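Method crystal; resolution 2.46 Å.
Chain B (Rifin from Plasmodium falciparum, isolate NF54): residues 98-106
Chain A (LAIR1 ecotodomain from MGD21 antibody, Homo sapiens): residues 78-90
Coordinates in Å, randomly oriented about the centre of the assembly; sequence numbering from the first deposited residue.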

# COMPACT_ATOMS: atom_id res chain seq x y z
N VAL B 98 -0.40 -8.74 1.77
CA VAL B 98 -1.64 -8.90 1.02
C VAL B 98 -2.55 -9.81 1.82
O VAL B 98 -2.10 -10.68 2.57
CB VAL B 98 -1.35 -9.46 -0.38
CG1 VAL B 98 -0.43 -8.52 -1.14
CG2 VAL B 98 -0.68 -10.81 -0.28
N ALA B 99 -3.85 -9.60 1.69
CA ALA B 99 -4.80 -10.36 2.49
C ALA B 99 -4.77 -11.81 2.06
O ALA B 99 -4.80 -12.11 0.86
CB ALA B 99 -6.21 -9.78 2.35
N ASP B 100 -4.72 -12.72 3.01
CA ASP B 100 -4.75 -14.14 2.69
C ASP B 100 -5.91 -14.70 3.51
O ASP B 100 -5.93 -14.54 4.75
CB ASP B 100 -3.36 -14.74 2.98
CG ASP B 100 -3.19 -16.18 2.49
OD1 ASP B 100 -4.03 -16.70 1.72
OD2 ASP B 100 -2.14 -16.76 2.83
N PRO B 101 -6.93 -15.27 2.88
CA PRO B 101 -8.11 -15.70 3.66
C PRO B 101 -7.71 -16.69 4.74
O PRO B 101 -6.84 -17.55 4.55
CB PRO B 101 -9.01 -16.37 2.61
CG PRO B 101 -8.64 -15.74 1.33
CD PRO B 101 -7.17 -15.33 1.43
N GLY B 102 -8.33 -16.54 5.92
CA GLY B 102 -8.12 -17.45 7.02
C GLY B 102 -7.01 -17.08 7.97
O GLY B 102 -6.88 -17.72 9.02
N LYS B 103 -6.21 -16.07 7.66
CA LYS B 103 -5.10 -15.71 8.52
C LYS B 103 -5.27 -14.33 9.13
O LYS B 103 -6.12 -13.55 8.73
CB LYS B 103 -3.78 -15.85 7.74
CG LYS B 103 -3.90 -16.88 6.62
CD LYS B 103 -2.59 -17.62 6.32
CE LYS B 103 -1.42 -16.68 6.09
NZ LYS B 103 -0.17 -17.48 6.02
N SER B 104 -4.45 -14.07 10.13
CA SER B 104 -4.50 -12.85 10.92
C SER B 104 -3.89 -11.67 10.16
O SER B 104 -3.19 -11.81 9.18
CB SER B 104 -3.81 -13.07 12.28
OG SER B 104 -2.62 -13.85 12.15
N PHE B 105 -4.24 -10.48 10.63
CA PHE B 105 -3.84 -9.23 10.00
C PHE B 105 -2.34 -9.02 10.13
O PHE B 105 -1.74 -9.33 11.16
CB PHE B 105 -4.58 -8.08 10.66
CG PHE B 105 -4.66 -6.85 9.81
CD1 PHE B 105 -5.76 -6.66 8.99
CD2 PHE B 105 -3.68 -5.87 9.86
CE1 PHE B 105 -5.87 -5.53 8.23
CE2 PHE B 105 -3.79 -4.73 9.09
CZ PHE B 105 -4.89 -4.55 8.27
N VAL B 106 -1.71 -8.51 9.06
CA VAL B 106 -0.32 -8.10 9.08
C VAL B 106 -0.27 -6.61 8.74
O VAL B 106 -0.62 -6.21 7.63
CB VAL B 106 0.53 -8.93 8.12
CG1 VAL B 106 1.96 -8.50 8.15
CG2 VAL B 106 0.39 -10.43 8.45
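Chain A (78-90) CIYYKSRKWSEQS

An irregular loop of the rifin, B:Ala99 to B:Phe105, packs against the strand and following loop of LAIR1 through three backbone-anchored hydrogen bonds and an apolar, aromatic patch built on A:Trp86 and A:Tyr81.

Chain A arrives in an extended strand already under way at A:Cys78, turns through A:Ser83 and A:Arg84, both with positive phi, and returns past A:Lys85 and A:Trp86; the reciprocal bonds between A:Lys82 and A:Lys85 close this hairpin. The returning segment runs antiparallel to chain B, for A:Lys85 lies beside B:Lys103 and A:Trp86 beside B:Pro101, CA to CA 4.6 and 4.5 Å.

A:Trp86 is gripped through its backbone. A:Trp86 N donates to B:Lys103 O at 3.0 Å, and A:Trp86 O accepts from B:Gly102 N at 2.7 Å. The latter donor is offered by a type II turn from B:Asp100 to B:Lys103, in which B:Gly102 has phi 91°; a CB there would jam against the preceding carbonyl oxygen, so glycine suits the position. B:Lys103 O also receives a CA-H contact from A:Lys85 CA at 3.2 Å.

The CA-to-CB bond of A:Trp86 points toward chain B, and the indole is packed against it. The small methyl of B:Ala99 sits over one face of it, its CB 3.5 Å from the centroid of the A:Trp86 five-membered ring, while the same CB reaches A:Ile79 CD1 at 3.5 Å. The ring of B:Pro101 packs against backbone and a side-chain amide, with B:Pro101 CB 3.4 Å from A:Ser87 O and B:Pro101 CD 3.5 Å from A:Gln89 NE2.

At the other end, A:Tyr81 serves twice: its OH accepts from B:Phe105 N at 2.7 Å, and its face receives the edge of the B:Phe105 ring, planes at 81°. The phenyl also reaches the indole, B:Phe105 CE1 to A:Trp86 CZ2 being 3.4 Å, although those rings barely overlap.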

# COMPACT_ATOMS: atom_id res chain seq x y z
N CYS A 78 -14.02 -7.36 -3.00
CA CYS A 78 -14.00 -7.03 -1.59
C CYS A 78 -13.45 -8.18 -0.77
O CYS A 78 -13.52 -9.36 -1.16
CB CYS A 78 -15.38 -6.66 -1.04
SG CYS A 78 -16.30 -5.42 -2.01
N ILE A 79 -12.86 -7.82 0.36
CA ILE A 79 -12.48 -8.81 1.35
C ILE A 79 -12.56 -8.11 2.70
O ILE A 79 -12.33 -6.91 2.80
CB ILE A 79 -11.07 -9.39 1.07
CG1 ILE A 79 -10.74 -10.54 2.02
CG2 ILE A 79 -10.03 -8.32 1.15
CD1 ILE A 79 -9.41 -11.15 1.73
N TYR A 80 -12.95 -8.84 3.73
CA TYR A 80 -13.09 -8.17 5.00
C TYR A 80 -12.35 -8.97 6.06
O TYR A 80 -12.03 -10.15 5.87
CB TYR A 80 -14.55 -7.97 5.40
CG TYR A 80 -15.32 -9.23 5.66
CD1 TYR A 80 -16.09 -9.80 4.66
CD2 TYR A 80 -15.31 -9.85 6.91
CE1 TYR A 80 -16.80 -10.94 4.88
CE2 TYR A 80 -16.01 -10.99 7.14
CZ TYR A 80 -16.76 -11.54 6.12
OH TYR A 80 -17.48 -12.69 6.35
N TYR A 81 -12.04 -8.28 7.15
CA TYR A 81 -11.31 -8.86 8.26
C TYR A 81 -12.22 -8.90 9.47
O TYR A 81 -12.78 -7.88 9.86
CB TYR A 81 -10.04 -8.05 8.56
CG TYR A 81 -9.08 -8.73 9.53
CD1 TYR A 81 -8.20 -9.70 9.10
CD2 TYR A 81 -9.05 -8.40 10.88
CE1 TYR A 81 -7.34 -10.34 9.99
CE2 TYR A 81 -8.17 -9.04 11.77
CZ TYR A 81 -7.33 -10.00 11.32
OH TYR A 81 -6.46 -10.60 12.19
N LYS A 82 -12.39 -10.08 10.06
CA LYS A 82 -13.25 -10.22 11.23
C LYS A 82 -12.82 -11.43 12.04
O LYS A 82 -12.46 -12.46 11.47
CB LYS A 82 -14.70 -10.28 10.73
CG LYS A 82 -15.82 -9.98 11.70
CD LYS A 82 -16.54 -11.18 12.26
CE LYS A 82 -18.04 -10.91 12.09
NZ LYS A 82 -18.97 -12.08 12.19
N SER A 83 -12.83 -11.28 13.36
CA SER A 83 -12.44 -12.34 14.29
C SER A 83 -11.07 -12.92 13.94
O SER A 83 -10.89 -14.13 13.80
CB SER A 83 -13.52 -13.42 14.34
OG SER A 83 -14.82 -12.84 14.26
N ARG A 84 -10.08 -12.04 13.77
CA ARG A 84 -8.68 -12.44 13.55
C ARG A 84 -8.44 -13.23 12.28
O ARG A 84 -7.54 -14.06 12.22
CB ARG A 84 -8.11 -13.23 14.71
CG ARG A 84 -8.26 -12.60 16.06
CD ARG A 84 -8.46 -13.72 17.06
NE ARG A 84 -9.56 -13.42 17.96
CZ ARG A 84 -10.34 -14.34 18.51
NH1 ARG A 84 -11.32 -13.97 19.31
NH2 ARG A 84 -10.14 -15.62 18.26
N LYS A 85 -9.28 -13.07 11.27
CA LYS A 85 -9.00 -13.75 10.02
C LYS A 85 -9.59 -12.96 8.88
O LYS A 85 -10.64 -12.35 9.01
CB LYS A 85 -9.51 -15.20 10.00
CG LYS A 85 -10.88 -15.46 10.51
CD LYS A 85 -10.99 -16.94 10.87
CE LYS A 85 -9.82 -17.38 11.74
NZ LYS A 85 -10.02 -18.73 12.34
N TRP A 86 -8.87 -12.97 7.77
CA TRP A 86 -9.42 -12.44 6.55
C TRP A 86 -10.47 -13.42 6.05
O TRP A 86 -10.28 -14.64 6.14
CB TRP A 86 -8.33 -12.28 5.49
CG TRP A 86 -7.47 -11.08 5.66
CD1 TRP A 86 -6.16 -11.06 6.03
CD2 TRP A 86 -7.85 -9.73 5.43
NE1 TRP A 86 -5.70 -9.77 6.07
CE2 TRP A 86 -6.72 -8.93 5.70
CE3 TRP A 86 -9.04 -9.11 5.03
CZ2 TRP A 86 -6.74 -7.54 5.58
CZ3 TRP A 86 -9.06 -7.73 4.92
CH2 TRP A 86 -7.92 -6.96 5.19
N SER A 87 -11.56 -12.91 5.52
CA SER A 87 -12.53 -13.74 4.84
C SER A 87 -12.02 -14.12 3.45
O SER A 87 -11.00 -13.60 2.97
CB SER A 87 -13.83 -12.99 4.71
OG SER A 87 -13.63 -11.95 3.80
N GLU A 88 -12.72 -15.03 2.79
CA GLU A 88 -12.44 -15.29 1.39
C GLU A 88 -12.91 -14.11 0.55
O GLU A 88 -13.81 -13.36 0.95
CB GLU A 88 -13.12 -16.57 0.92
CG GLU A 88 -13.23 -17.64 2.01
CD GLU A 88 -14.63 -17.70 2.67
OE1 GLU A 88 -15.33 -18.72 2.49
OE2 GLU A 88 -15.01 -16.74 3.39
N GLN A 89 -12.24 -13.89 -0.57
CA GLN A 89 -12.56 -12.73 -1.39
C GLN A 89 -13.91 -12.92 -2.08
O GLN A 89 -14.35 -14.04 -2.33
CB GLN A 89 -11.46 -12.49 -2.44
CG GLN A 89 -10.07 -12.44 -1.87
CD GLN A 89 -9.45 -13.81 -1.82
OE1 GLN A 89 -10.15 -14.81 -2.00
NE2 GLN A 89 -8.14 -13.88 -1.61
N SER A 90 -14.55 -11.81 -2.39
CA SER A 90 -15.71 -11.81 -3.25
C SER A 90 -15.31 -12.04 -4.71
O SER A 90 -14.14 -12.04 -5.08
CB SER A 90 -16.43 -10.47 -3.17
OG SER A 90 -15.94 -9.61 -4.19